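Local coordinates for protein argininosuccinate lyase (Chelativorans sp., PDB 6G3I) that probably catalyses the cleavage of 2-(N(omega)-L-arginino)succinate into fumarate and L-arginine, the last step of arginine biosynthesis, at residues 22-27 against 335-340; 73-78 against 96-101; 86-91 against 110-115; 150-155 against 351-356. All coordinates share one frame; numbering follows the deposited sequence.

Interaction 1: 22-27 against 335-340. With FUM (fumaric acid), chain C.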
# COMPACT_ATOMS: atom_id res chain seq x y z
N PHE A 22 18.39 10.34 -20.08
CA PHE A 22 17.63 11.34 -19.36
C PHE A 22 16.31 11.64 -20.07
O PHE A 22 15.27 11.83 -19.43
CB PHE A 22 18.48 12.61 -19.21
CG PHE A 22 17.84 13.72 -18.43
CD1 PHE A 22 16.80 13.48 -17.55
CD2 PHE A 22 18.29 15.02 -18.58
CE1 PHE A 22 16.23 14.53 -16.84
CE2 PHE A 22 17.73 16.06 -17.88
CZ PHE A 22 16.69 15.82 -17.01
N GLN A 23 16.34 11.67 -21.41
CA GLN A 23 15.13 11.95 -22.18
C GLN A 23 14.09 10.84 -22.02
O GLN A 23 12.88 11.13 -22.04
CB GLN A 23 15.51 12.13 -23.65
CG GLN A 23 14.35 12.49 -24.58
CD GLN A 23 13.67 13.80 -24.20
OE1 GLN A 23 14.33 14.77 -23.81
NE2 GLN A 23 12.35 13.83 -24.32
N GLU A 24 14.52 9.59 -21.87
CA GLU A 24 13.57 8.49 -21.69
C GLU A 24 12.56 8.79 -20.58
O GLU A 24 11.38 8.47 -20.71
CB GLU A 24 14.32 7.20 -21.36
CG GLU A 24 15.26 6.72 -22.46
CD GLU A 24 15.85 5.36 -22.15
OE1 GLU A 24 15.12 4.49 -21.62
OE2 GLU A 24 17.05 5.14 -22.43
N LEU A 25 13.02 9.42 -19.50
CA LEU A 25 12.13 9.72 -18.38
C LEU A 25 10.97 10.63 -18.79
O LEU A 25 9.94 10.63 -18.11
CB LEU A 25 12.93 10.38 -17.25
CG LEU A 25 13.89 9.46 -16.50
CD1 LEU A 25 14.79 10.27 -15.58
CD2 LEU A 25 13.13 8.41 -15.72
N TYR A 26 11.12 11.38 -19.88
CA TYR A 26 10.07 12.27 -20.35
C TYR A 26 9.17 11.64 -21.40
O TYR A 26 8.09 12.18 -21.68
CB TYR A 26 10.69 13.56 -20.91
CG TYR A 26 11.34 14.42 -19.86
CD1 TYR A 26 12.61 14.12 -19.38
CD2 TYR A 26 10.68 15.51 -19.32
CE1 TYR A 26 13.20 14.90 -18.40
CE2 TYR A 26 11.26 16.30 -18.35
CZ TYR A 26 12.53 15.98 -17.89
OH TYR A 26 13.12 16.76 -16.92
N ASP A 27 9.58 10.51 -21.98
CA ASP A 27 8.89 9.93 -23.13
C ASP A 27 8.06 8.69 -22.81
O ASP A 27 7.11 8.40 -23.53
CB ASP A 27 9.90 9.56 -24.22
CG ASP A 27 10.64 10.76 -24.76
OD1 ASP A 27 10.17 11.90 -24.56
OD2 ASP A 27 11.70 10.57 -25.40
N LEU A 335 10.12 1.84 -15.03
CA LEU A 335 11.30 1.19 -14.45
C LEU A 335 12.48 1.25 -15.41
O LEU A 335 13.59 1.65 -15.02
CB LEU A 335 10.96 -0.26 -14.09
CG LEU A 335 12.04 -1.11 -13.42
CD1 LEU A 335 11.39 -2.23 -12.61
CD2 LEU A 335 13.02 -1.72 -14.43
N ILE A 336 12.26 0.87 -16.67
CA ILE A 336 13.34 0.84 -17.65
C ILE A 336 13.93 2.24 -17.83
O ILE A 336 15.15 2.42 -17.84
CB ILE A 336 12.83 0.27 -18.98
CG1 ILE A 336 12.41 -1.20 -18.81
CG2 ILE A 336 13.88 0.40 -20.08
CD1 ILE A 336 13.54 -2.16 -18.46
N ALA A 337 13.06 3.24 -18.00
CA ALA A 337 13.55 4.60 -18.16
C ALA A 337 14.41 5.02 -16.97
O ALA A 337 15.46 5.65 -17.13
CB ALA A 337 12.38 5.56 -18.35
N ALA A 338 13.98 4.67 -15.75
CA ALA A 338 14.71 5.08 -14.56
C ALA A 338 16.03 4.34 -14.44
O ALA A 338 17.06 4.95 -14.10
CB ALA A 338 13.85 4.86 -13.32
N THR A 339 16.03 3.04 -14.71
CA THR A 339 17.28 2.29 -14.71
C THR A 339 18.27 2.87 -15.71
O THR A 339 19.45 3.08 -15.40
CB THR A 339 17.01 0.81 -15.01
OG1 THR A 339 16.10 0.29 -14.03
CG2 THR A 339 18.29 -0.00 -14.97
N HIS A 340 17.79 3.16 -16.93
CA HIS A 340 18.66 3.76 -17.93
C HIS A 340 19.19 5.12 -17.47
O HIS A 340 20.38 5.41 -17.62
CB HIS A 340 17.91 3.90 -19.26
CG HIS A 340 17.73 2.60 -19.99
ND1 HIS A 340 16.88 2.47 -21.06
CD2 HIS A 340 18.30 1.39 -19.81
CE1 HIS A 340 16.93 1.22 -21.51
NE2 HIS A 340 17.79 0.55 -20.76
OXT FUM C . 11.10 17.34 -14.10
C FUM C . 11.07 18.46 -14.68
O FUM C . 11.73 18.66 -15.73
C4 FUM C . 10.25 19.60 -14.14
C5 FUM C . 9.42 20.20 -14.96
C6 FUM C . 8.62 21.38 -14.43
O7 FUM C . 7.41 21.54 -14.76
O8 FUM C . 9.20 22.18 -13.65
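A histidine-carboxylate hydrogen bond, between His340 and Glu24, ties together two antiparallel helices beside a fumarate-binding site. The axes of segments 22-27 and 335-340 approach to 8.0 Å, their directions 161° apart; Ala337, whose small side chain faces helix 20-31, is consistent with so close a pass. Glu24 has its CG beside the backbone N (chi1 -62°) and an extended chain beyond, which carries the carboxylate across to the imidazole. There His340 ND1 donates to Glu24 OE1 at 2.7 Å, along the syn lone pair and close to the ring plane. The carboxylate itself is turned steeply against that ring, the two planes lying 74° apart. Behind the polar pair, Glu24 CB rests on Ala337 CB at 3.9 Å. Leu25 closes the other side: its CD2 reaches over the backbone of the second helix, 3.8 Å from Ala338 N and 3.9 Å from Ala337 CB.

On the next residue the chain turns to the ligand. Tyr26, directed away from helix 329-348, gives its hydroxyl to fumarate, OH to O 2.6 Å; Arg294 also bonds that fumarate and makes a cation-pi contact with the tyrosine ring. Replacing Glu24 by an alanine is likely to leave His340 ND1 without its acceptor and the imidazole freer to turn. With the carboxylate in place, its negative charge is likely to favour a protonated His340, adding an electrostatic component to a helix pairing otherwise made by alanine and leucine.

Interaction 2: 73-78 against 96-101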
# COMPACT_ATOMS: atom_id res chain seq x y z
N ALA A 73 -2.31 -14.96 -40.57
CA ALA A 73 -1.42 -13.97 -41.15
C ALA A 73 -2.20 -12.77 -41.69
O ALA A 73 -1.79 -11.62 -41.51
CB ALA A 73 -0.58 -14.60 -42.26
N GLN A 74 -3.33 -13.02 -42.36
CA GLN A 74 -4.12 -11.93 -42.91
C GLN A 74 -4.72 -11.07 -41.80
O GLN A 74 -4.71 -9.84 -41.89
CB GLN A 74 -5.23 -12.47 -43.81
CG GLN A 74 -4.80 -13.52 -44.81
CD GLN A 74 -5.81 -13.71 -45.93
OE1 GLN A 74 -6.04 -12.80 -46.73
NE2 GLN A 74 -6.44 -14.88 -45.97
N VAL A 75 -5.27 -11.71 -40.76
CA VAL A 75 -5.93 -10.95 -39.70
C VAL A 75 -4.91 -10.19 -38.87
O VAL A 75 -5.14 -9.04 -38.49
CB VAL A 75 -6.78 -11.90 -38.83
CG1 VAL A 75 -7.46 -11.13 -37.71
CG2 VAL A 75 -7.82 -12.61 -39.68
N ASP A 76 -3.77 -10.82 -38.57
CA ASP A 76 -2.67 -10.09 -37.93
C ASP A 76 -2.39 -8.79 -38.65
O ASP A 76 -2.16 -7.75 -38.03
CB ASP A 76 -1.41 -10.96 -37.90
CG ASP A 76 -1.51 -12.10 -36.90
OD1 ASP A 76 -2.58 -12.27 -36.29
OD2 ASP A 76 -0.50 -12.82 -36.72
N GLU A 77 -2.41 -8.82 -39.99
CA GLU A 77 -2.18 -7.62 -40.78
C GLU A 77 -3.32 -6.62 -40.62
O GLU A 77 -3.08 -5.42 -40.47
CB GLU A 77 -1.98 -8.01 -42.25
CG GLU A 77 -1.75 -6.85 -43.21
CD GLU A 77 -0.38 -6.22 -43.04
OE1 GLU A 77 0.33 -6.57 -42.08
OE2 GLU A 77 -0.02 -5.37 -43.88
N LEU A 78 -4.56 -7.10 -40.65
CA LEU A 78 -5.70 -6.22 -40.38
C LEU A 78 -5.59 -5.61 -38.99
O LEU A 78 -5.92 -4.43 -38.79
CB LEU A 78 -7.01 -6.99 -40.52
CG LEU A 78 -7.41 -7.50 -41.90
CD1 LEU A 78 -8.47 -8.57 -41.77
CD2 LEU A 78 -7.92 -6.35 -42.76
N LYS A 96 -13.29 -15.51 -39.12
CA LYS A 96 -14.47 -16.13 -39.71
C LYS A 96 -14.86 -15.44 -41.02
O LYS A 96 -15.23 -16.09 -42.00
CB LYS A 96 -15.63 -16.08 -38.72
CG LYS A 96 -16.74 -17.09 -38.97
CD LYS A 96 -17.76 -17.08 -37.83
CE LYS A 96 -18.58 -15.79 -37.80
NZ LYS A 96 -18.78 -15.27 -36.41
N ARG A 97 -14.76 -14.10 -41.05
CA ARG A 97 -15.07 -13.34 -42.25
C ARG A 97 -14.03 -13.51 -43.34
O ARG A 97 -14.28 -13.11 -44.49
CB ARG A 97 -15.20 -11.85 -41.91
CG ARG A 97 -16.35 -11.51 -41.00
CD ARG A 97 -16.59 -10.01 -40.96
NE ARG A 97 -15.48 -9.28 -40.35
CZ ARG A 97 -15.34 -9.06 -39.04
NH1 ARG A 97 -16.24 -9.51 -38.18
NH2 ARG A 97 -14.29 -8.38 -38.60
N THR A 98 -12.87 -14.09 -43.03
CA THR A 98 -11.75 -14.16 -43.95
C THR A 98 -11.51 -15.55 -44.52
O THR A 98 -11.07 -15.66 -45.67
CB THR A 98 -10.47 -13.68 -43.25
OG1 THR A 98 -10.59 -12.29 -42.92
CG2 THR A 98 -9.23 -13.88 -44.12
N ILE A 99 -11.79 -16.61 -43.76
CA ILE A 99 -11.53 -17.97 -44.21
C ILE A 99 -12.73 -18.89 -44.04
O ILE A 99 -12.65 -20.06 -44.39
CB ILE A 99 -10.30 -18.58 -43.50
CG1 ILE A 99 -10.54 -18.66 -41.99
CG2 ILE A 99 -9.06 -17.74 -43.78
CD1 ILE A 99 -9.66 -19.67 -41.32
N GLY A 100 -13.84 -18.39 -43.51
CA GLY A 100 -15.05 -19.19 -43.38
C GLY A 100 -15.23 -19.74 -41.98
O GLY A 100 -14.52 -19.41 -41.03
N SER A 101 -16.22 -20.64 -41.88
CA SER A 101 -16.60 -21.21 -40.59
C SER A 101 -15.47 -21.99 -39.94
O SER A 101 -15.50 -22.18 -38.71
CB SER A 101 -17.82 -22.11 -40.77
OG SER A 101 -17.50 -23.22 -41.60
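Thr98 meets three residues of the 73-78 helix, Gln74, Val75 and Leu78, which lie one turn or less apart and all direct their CB atoms toward it. The tighter part is a single methyl-to-amide touch at the solvent-facing rim, where Gln74 is exposed. Thr98 CG2 lies 3.5 Å from Gln74 NE2 and 3.9 Å from Gln74 CD, the two side chains crossing at a slant. The methyl is placed there because CG2 stands opposite the backbone N, while OG1 (chi1 -66°) falls beside that N and is hydrogen-bonded to Ala94 O of its own helix.

The rest is looser. Val75 CG2 and Leu78 CD1 come no nearer to Thr98 OG1 than 4.3 and 4.4 Å, and Leu78 is open to solvent. Val75 is nonetheless buried, its cover coming less from Thr98 than from Tyr91, Ala94 and Leu95, earlier on helix 88-99; Ile99 likewise rests on Thr67 and Ile68. No hydrogen bond joins the two segments. Just beyond, helix 88-99 ends at Gly100, whose backbone angles, with phi positive (99°), would jam a CB against the preceding carbonyl oxygen and so call for glycine.

Two consecutive helices, 62-79 and 88-99, are thus packed together near the end of the second, an arrangement in keeping with the small helical N-terminal domain of the fumarase/aspartase superfamily, to which argininosuccinate lyases belong.

Interaction 3: 86-91 against 110-115. With EKN ((2~{S})-2-(2-azanylethylamino)butanedioic acid), chain B; FUM (fumaric acid), chain D.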
# COMPACT_ATOMS: atom_id res chain seq x y z
N ARG A 86 -7.91 -6.75 -31.52
CA ARG A 86 -6.85 -7.08 -30.58
C ARG A 86 -7.37 -7.74 -29.31
O ARG A 86 -6.61 -7.89 -28.35
CB ARG A 86 -6.04 -5.83 -30.25
CG ARG A 86 -5.37 -5.23 -31.48
CD ARG A 86 -4.65 -3.94 -31.19
NE ARG A 86 -4.06 -3.39 -32.40
CZ ARG A 86 -3.21 -2.37 -32.44
NH1 ARG A 86 -2.82 -1.79 -31.31
NH2 ARG A 86 -2.73 -1.94 -33.60
N THR A 87 -8.64 -8.12 -29.28
CA THR A 87 -9.17 -9.01 -28.26
C THR A 87 -9.74 -10.24 -28.95
O THR A 87 -10.06 -10.20 -30.15
CB THR A 87 -10.22 -8.32 -27.39
OG1 THR A 87 -11.37 -8.00 -28.18
CG2 THR A 87 -9.66 -7.04 -26.78
N TYR A 88 -9.87 -11.33 -28.20
CA TYR A 88 -9.99 -12.64 -28.85
C TYR A 88 -11.20 -12.71 -29.77
O TYR A 88 -11.06 -13.00 -30.97
CB TYR A 88 -10.06 -13.76 -27.81
CG TYR A 88 -10.24 -15.08 -28.51
CD1 TYR A 88 -9.25 -15.57 -29.36
CD2 TYR A 88 -11.41 -15.82 -28.37
CE1 TYR A 88 -9.41 -16.76 -30.03
CE2 TYR A 88 -11.57 -17.02 -29.04
CZ TYR A 88 -10.57 -17.48 -29.87
OH TYR A 88 -10.71 -18.67 -30.54
N LEU A 89 -12.39 -12.50 -29.23
CA LEU A 89 -13.59 -12.84 -29.99
C LEU A 89 -13.75 -11.96 -31.22
O LEU A 89 -14.12 -12.47 -32.29
CB LEU A 89 -14.83 -12.77 -29.09
CG LEU A 89 -15.02 -13.99 -28.17
CD1 LEU A 89 -16.18 -13.77 -27.21
CD2 LEU A 89 -15.23 -15.28 -28.97
N PRO A 90 -13.49 -10.65 -31.14
CA PRO A 90 -13.42 -9.87 -32.38
C PRO A 90 -12.41 -10.42 -33.37
O PRO A 90 -12.68 -10.46 -34.58
CB PRO A 90 -13.03 -8.47 -31.88
CG PRO A 90 -13.54 -8.41 -30.49
CD PRO A 90 -13.42 -9.80 -29.94
N TYR A 91 -11.25 -10.86 -32.89
CA TYR A 91 -10.25 -11.46 -33.76
C TYR A 91 -10.78 -12.74 -34.39
O TYR A 91 -10.65 -12.95 -35.61
CB TYR A 91 -8.97 -11.73 -32.98
CG TYR A 91 -7.82 -12.27 -33.79
CD1 TYR A 91 -7.75 -13.62 -34.11
CD2 TYR A 91 -6.79 -11.44 -34.23
CE1 TYR A 91 -6.70 -14.13 -34.85
CE2 TYR A 91 -5.74 -11.94 -34.97
CZ TYR A 91 -5.70 -13.28 -35.28
OH TYR A 91 -4.65 -13.78 -36.02
N ARG A 110 -9.92 -25.05 -25.80
CA ARG A 110 -9.24 -23.84 -25.38
C ARG A 110 -10.28 -22.81 -24.95
O ARG A 110 -11.45 -22.88 -25.33
CB ARG A 110 -8.36 -23.29 -26.51
CG ARG A 110 -7.68 -21.97 -26.20
CD ARG A 110 -6.79 -21.54 -27.35
NE ARG A 110 -7.54 -20.83 -28.39
CZ ARG A 110 -6.99 -20.23 -29.43
NH1 ARG A 110 -5.67 -20.25 -29.58
NH2 ARG A 110 -7.75 -19.62 -30.33
N SER A 111 -9.83 -21.86 -24.13
CA SER A 111 -10.68 -20.81 -23.59
C SER A 111 -9.96 -19.48 -23.72
O SER A 111 -8.75 -19.42 -23.98
CB SER A 111 -11.02 -21.09 -22.12
OG SER A 111 -11.73 -20.01 -21.53
N ARG A 112 -10.71 -18.39 -23.54
CA ARG A 112 -10.07 -17.09 -23.38
C ARG A 112 -9.25 -17.05 -22.10
O ARG A 112 -8.26 -16.31 -22.01
CB ARG A 112 -11.13 -15.98 -23.37
CG ARG A 112 -11.53 -15.50 -24.76
CD ARG A 112 -12.54 -14.37 -24.70
NE ARG A 112 -13.65 -14.65 -23.80
CZ ARG A 112 -14.64 -13.80 -23.54
NH1 ARG A 112 -14.67 -12.60 -24.10
NH2 ARG A 112 -15.61 -14.15 -22.70
N ASN A 113 -9.62 -17.86 -21.10
CA ASN A 113 -8.99 -17.79 -19.79
C ASN A 113 -7.54 -18.25 -19.83
O ASN A 113 -6.64 -17.55 -19.34
CB ASN A 113 -9.80 -18.62 -18.79
CG ASN A 113 -11.16 -18.01 -18.50
OD1 ASN A 113 -11.52 -16.98 -19.07
ND2 ASN A 113 -11.92 -18.65 -17.62
N ASP A 114 -7.27 -19.43 -20.41
CA ASP A 114 -5.90 -19.89 -20.51
C ASP A 114 -5.14 -19.23 -21.66
O ASP A 114 -3.91 -19.13 -21.60
CB ASP A 114 -5.85 -21.42 -20.65
CG ASP A 114 -6.42 -21.92 -21.97
OD1 ASP A 114 -7.25 -21.22 -22.59
OD2 ASP A 114 -6.04 -23.04 -22.37
N LEU A 115 -5.85 -18.75 -22.69
CA LEU A 115 -5.21 -17.93 -23.71
C LEU A 115 -4.64 -16.66 -23.09
O LEU A 115 -3.48 -16.30 -23.33
CB LEU A 115 -6.22 -17.59 -24.81
CG LEU A 115 -5.83 -16.49 -25.80
CD1 LEU A 115 -4.62 -16.89 -26.62
CD2 LEU A 115 -7.01 -16.16 -26.71
OD1 EKN B . -13.53 -18.77 -22.51
CG EKN B . -14.19 -17.95 -21.73
OD2 EKN B . -14.71 -16.88 -22.11
CB EKN B . -14.36 -18.26 -20.30
CA EKN B . -15.11 -17.20 -19.52
C EKN B . -15.65 -17.73 -18.22
OXT EKN B . -16.88 -17.71 -18.17
O EKN B . -14.88 -18.10 -17.34
N EKN B . -14.16 -16.01 -19.30
CAG EKN B . -14.78 -14.86 -18.48
CAF EKN B . -15.18 -13.64 -19.29
NAA EKN B . -16.71 -13.62 -19.49
OXT FUM D . -14.13 -8.88 -18.56
C FUM D . -14.25 -9.57 -19.59
O FUM D . -15.09 -9.28 -20.48
C4 FUM D . -13.40 -10.80 -19.82
C5 FUM D . -12.76 -10.89 -20.96
C6 FUM D . -11.93 -12.14 -21.21
O7 FUM D . -10.80 -12.07 -21.78
O8 FUM D . -12.40 -13.24 -20.83
O HOH W 1 -12.93 -11.21 -26.26
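Tyr88 projects its ring at three residues of segment 110-115. With CG anti to the backbone N (chi1 177°), the ring is carried from the start of helix 88-99 to where Arg112 CG lies 3.6 Å from Tyr88 CD2 and Leu115 CD2 lies 3.5 Å from Tyr88 CD1. At the far end Tyr88 OH accepts from Arg110 NH2 at 3.1 Å, in the guanidinium plane, which stands almost perpendicular to the ring (89°). Arg110 bends at chi3 and gives its other nitrogens to His47 and His107, so the group is held along several edges.

Arg112 also bends, at chi3 (-49°), and this lays its guanidinium flat between two partners: Leu89 CD1, 3.6 Å above one face, and fumarate O8 over the opposite one. At its edge Arg112 NE and NH2 both donate to OD2 of the bound EKN, at 3.0 and 2.9 Å, while NH1 reaches Leu89 N through a water.

Ser111 and Asp114 form the capping box that starts helix 112-147. Helix 35-56 lies behind Leu115, while Tyr91 packs on helix 62-79; a second subunit packs its Ser281 on Leu89, and a third supplies its Thr158 to EKN.

Interaction 4: 150-155 against 351-356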
# COMPACT_ATOMS: atom_id res chain seq x y z
N LEU A 150 39.27 3.73 -6.97
CA LEU A 150 39.80 3.05 -5.80
C LEU A 150 40.55 3.99 -4.87
O LEU A 150 40.74 3.65 -3.69
CB LEU A 150 40.74 1.91 -6.23
CG LEU A 150 40.10 0.71 -6.93
CD1 LEU A 150 41.17 -0.28 -7.36
CD2 LEU A 150 39.08 0.03 -6.03
N ASP A 151 40.97 5.16 -5.35
CA ASP A 151 41.71 6.12 -4.55
C ASP A 151 40.90 7.35 -4.17
O ASP A 151 41.43 8.25 -3.51
CB ASP A 151 42.97 6.58 -5.29
CG ASP A 151 43.98 5.46 -5.49
OD1 ASP A 151 43.88 4.43 -4.78
OD2 ASP A 151 44.87 5.61 -6.35
N THR A 152 39.63 7.43 -4.58
CA THR A 152 38.80 8.61 -4.30
C THR A 152 38.31 8.54 -2.86
O THR A 152 37.24 8.01 -2.57
CB THR A 152 37.62 8.68 -5.26
OG1 THR A 152 38.08 8.61 -6.61
CG2 THR A 152 36.86 9.98 -5.08
N VAL A 153 39.10 9.11 -1.95
CA VAL A 153 38.75 9.08 -0.54
C VAL A 153 37.58 10.02 -0.28
O VAL A 153 37.54 11.15 -0.77
CB VAL A 153 39.98 9.45 0.32
CG1 VAL A 153 40.51 10.84 -0.05
CG2 VAL A 153 39.64 9.38 1.80
N MET A 154 36.61 9.53 0.50
CA MET A 154 35.44 10.32 0.87
C MET A 154 34.84 9.70 2.12
O MET A 154 35.20 8.59 2.52
CB MET A 154 34.41 10.36 -0.27
CG MET A 154 33.72 9.03 -0.55
SD MET A 154 32.46 9.16 -1.84
CE MET A 154 31.36 7.82 -1.39
N VAL A 155 33.91 10.43 2.73
CA VAL A 155 33.22 9.91 3.90
C VAL A 155 32.03 9.07 3.46
O VAL A 155 31.38 9.35 2.44
CB VAL A 155 32.77 11.06 4.83
CG1 VAL A 155 33.95 11.93 5.23
CG2 VAL A 155 31.66 11.89 4.18
N PRO A 351 32.72 13.39 -9.53
CA PRO A 351 33.08 13.62 -8.13
C PRO A 351 34.11 14.73 -8.00
O PRO A 351 35.08 14.79 -8.76
CB PRO A 351 33.65 12.27 -7.68
CG PRO A 351 34.23 11.70 -8.93
CD PRO A 351 33.33 12.16 -10.06
N ASN A 352 33.89 15.61 -7.02
CA ASN A 352 34.88 16.63 -6.67
C ASN A 352 35.87 15.98 -5.71
O ASN A 352 35.78 16.09 -4.49
CB ASN A 352 34.21 17.86 -6.09
CG ASN A 352 33.28 18.54 -7.08
OD1 ASN A 352 33.37 18.32 -8.29
ND2 ASN A 352 32.38 19.38 -6.57
N LYS A 353 36.84 15.27 -6.30
CA LYS A 353 37.80 14.48 -5.54
C LYS A 353 38.42 15.28 -4.40
O LYS A 353 38.71 14.72 -3.33
CB LYS A 353 38.90 13.96 -6.47
CG LYS A 353 38.69 12.55 -6.98
CD LYS A 353 39.25 12.39 -8.39
CE LYS A 353 39.63 10.94 -8.69
NZ LYS A 353 39.87 10.72 -10.14
N GLU A 354 38.63 16.58 -4.60
CA GLU A 354 39.38 17.36 -3.62
C GLU A 354 38.53 17.71 -2.41
O GLU A 354 38.97 17.51 -1.27
CB GLU A 354 39.93 18.63 -4.28
CG GLU A 354 40.90 19.40 -3.39
CD GLU A 354 41.58 20.54 -4.12
OE1 GLU A 354 42.33 21.30 -3.48
OE2 GLU A 354 41.36 20.68 -5.35
N ARG A 355 37.32 18.22 -2.62
CA ARG A 355 36.46 18.52 -1.48
C ARG A 355 36.06 17.24 -0.75
O ARG A 355 35.81 17.28 0.46
CB ARG A 355 35.22 19.30 -1.91
CG ARG A 355 34.44 19.88 -0.74
CD ARG A 355 33.46 20.97 -1.14
NE ARG A 355 34.08 22.29 -1.17
CZ ARG A 355 34.32 23.01 -2.26
NH1 ARG A 355 33.99 22.57 -3.47
NH2 ARG A 355 34.90 24.20 -2.15
N MET A 356 36.00 16.12 -1.46
CA MET A 356 35.79 14.83 -0.80
C MET A 356 36.87 14.58 0.25
O MET A 356 36.56 14.24 1.40
CB MET A 356 35.79 13.71 -1.84
CG MET A 356 34.41 13.34 -2.36
SD MET A 356 34.51 12.25 -3.79
CE MET A 356 32.79 11.88 -4.08
O HOH W 2 38.78 12.26 -2.99
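Lys353, at the start of helix 353-362, crosses Thr152 at about a right angle with the aliphatic part of its chain: CG lies 3.7 Å from Thr152 CG2, and CE 3.5 Å from Thr152 OG1. That hydroxyl has its polar partner in His149. Lys353 O also receives a water that donates to Val153 O at 2.8 Å, bridging the two backbones.

Thr152 is the centre of an inverse gamma turn leading into strand 153-158, which pairs antiparallel with 161-167; the helix that follows strand 350-351 packs against the beginning of this hairpin.

One helical turn beyond Lys353, Met356 makes the largest share of the contact. Met356 CB approaches Val153 O to 3.3 Å, and the extended chain then runs on alongside Met154, both pointing the same way. Met356 CG touches Met154 CB at 3.6 Å, Met356 SD meets Thr152 CG2, and Met356 CE ends 3.5 Å from Met154 SD. With CG between the backbone N and the carbonyl carbon (chi1 69°), the Met154 chain runs beside that of Met356. Shortening Met356 to an alanine would probably open a gap beside Met154 and leave Thr152 CG2 without its sulfur neighbour. Behind Met154 stand Leu168 and Tyr171 of helix 168-193.

In the fold
Interactions 2 and 3 are neighbours, with centres 15 Å apart and helix 88-99 in common; they meet where Asp76 bonds the hydroxyl of Tyr91. Their segments alternate along the chain, and all four lie between those of interaction 1. Interaction 4 lies on the other side of the chain's centre, about 65 Å from interaction 2 and 59 Å from interaction 3 (centre to centre); its segments alternate with those of interaction 1, 28 Å away. Helix 112-147, begun in interaction 3, leads on to strand 153-158 of interaction 4. Interactions 1 and 3 border ligand sites that Tyr26 and Arg112 serve from different subunits; up to three subunits contribute, consistent with a need for the assembled tetramer.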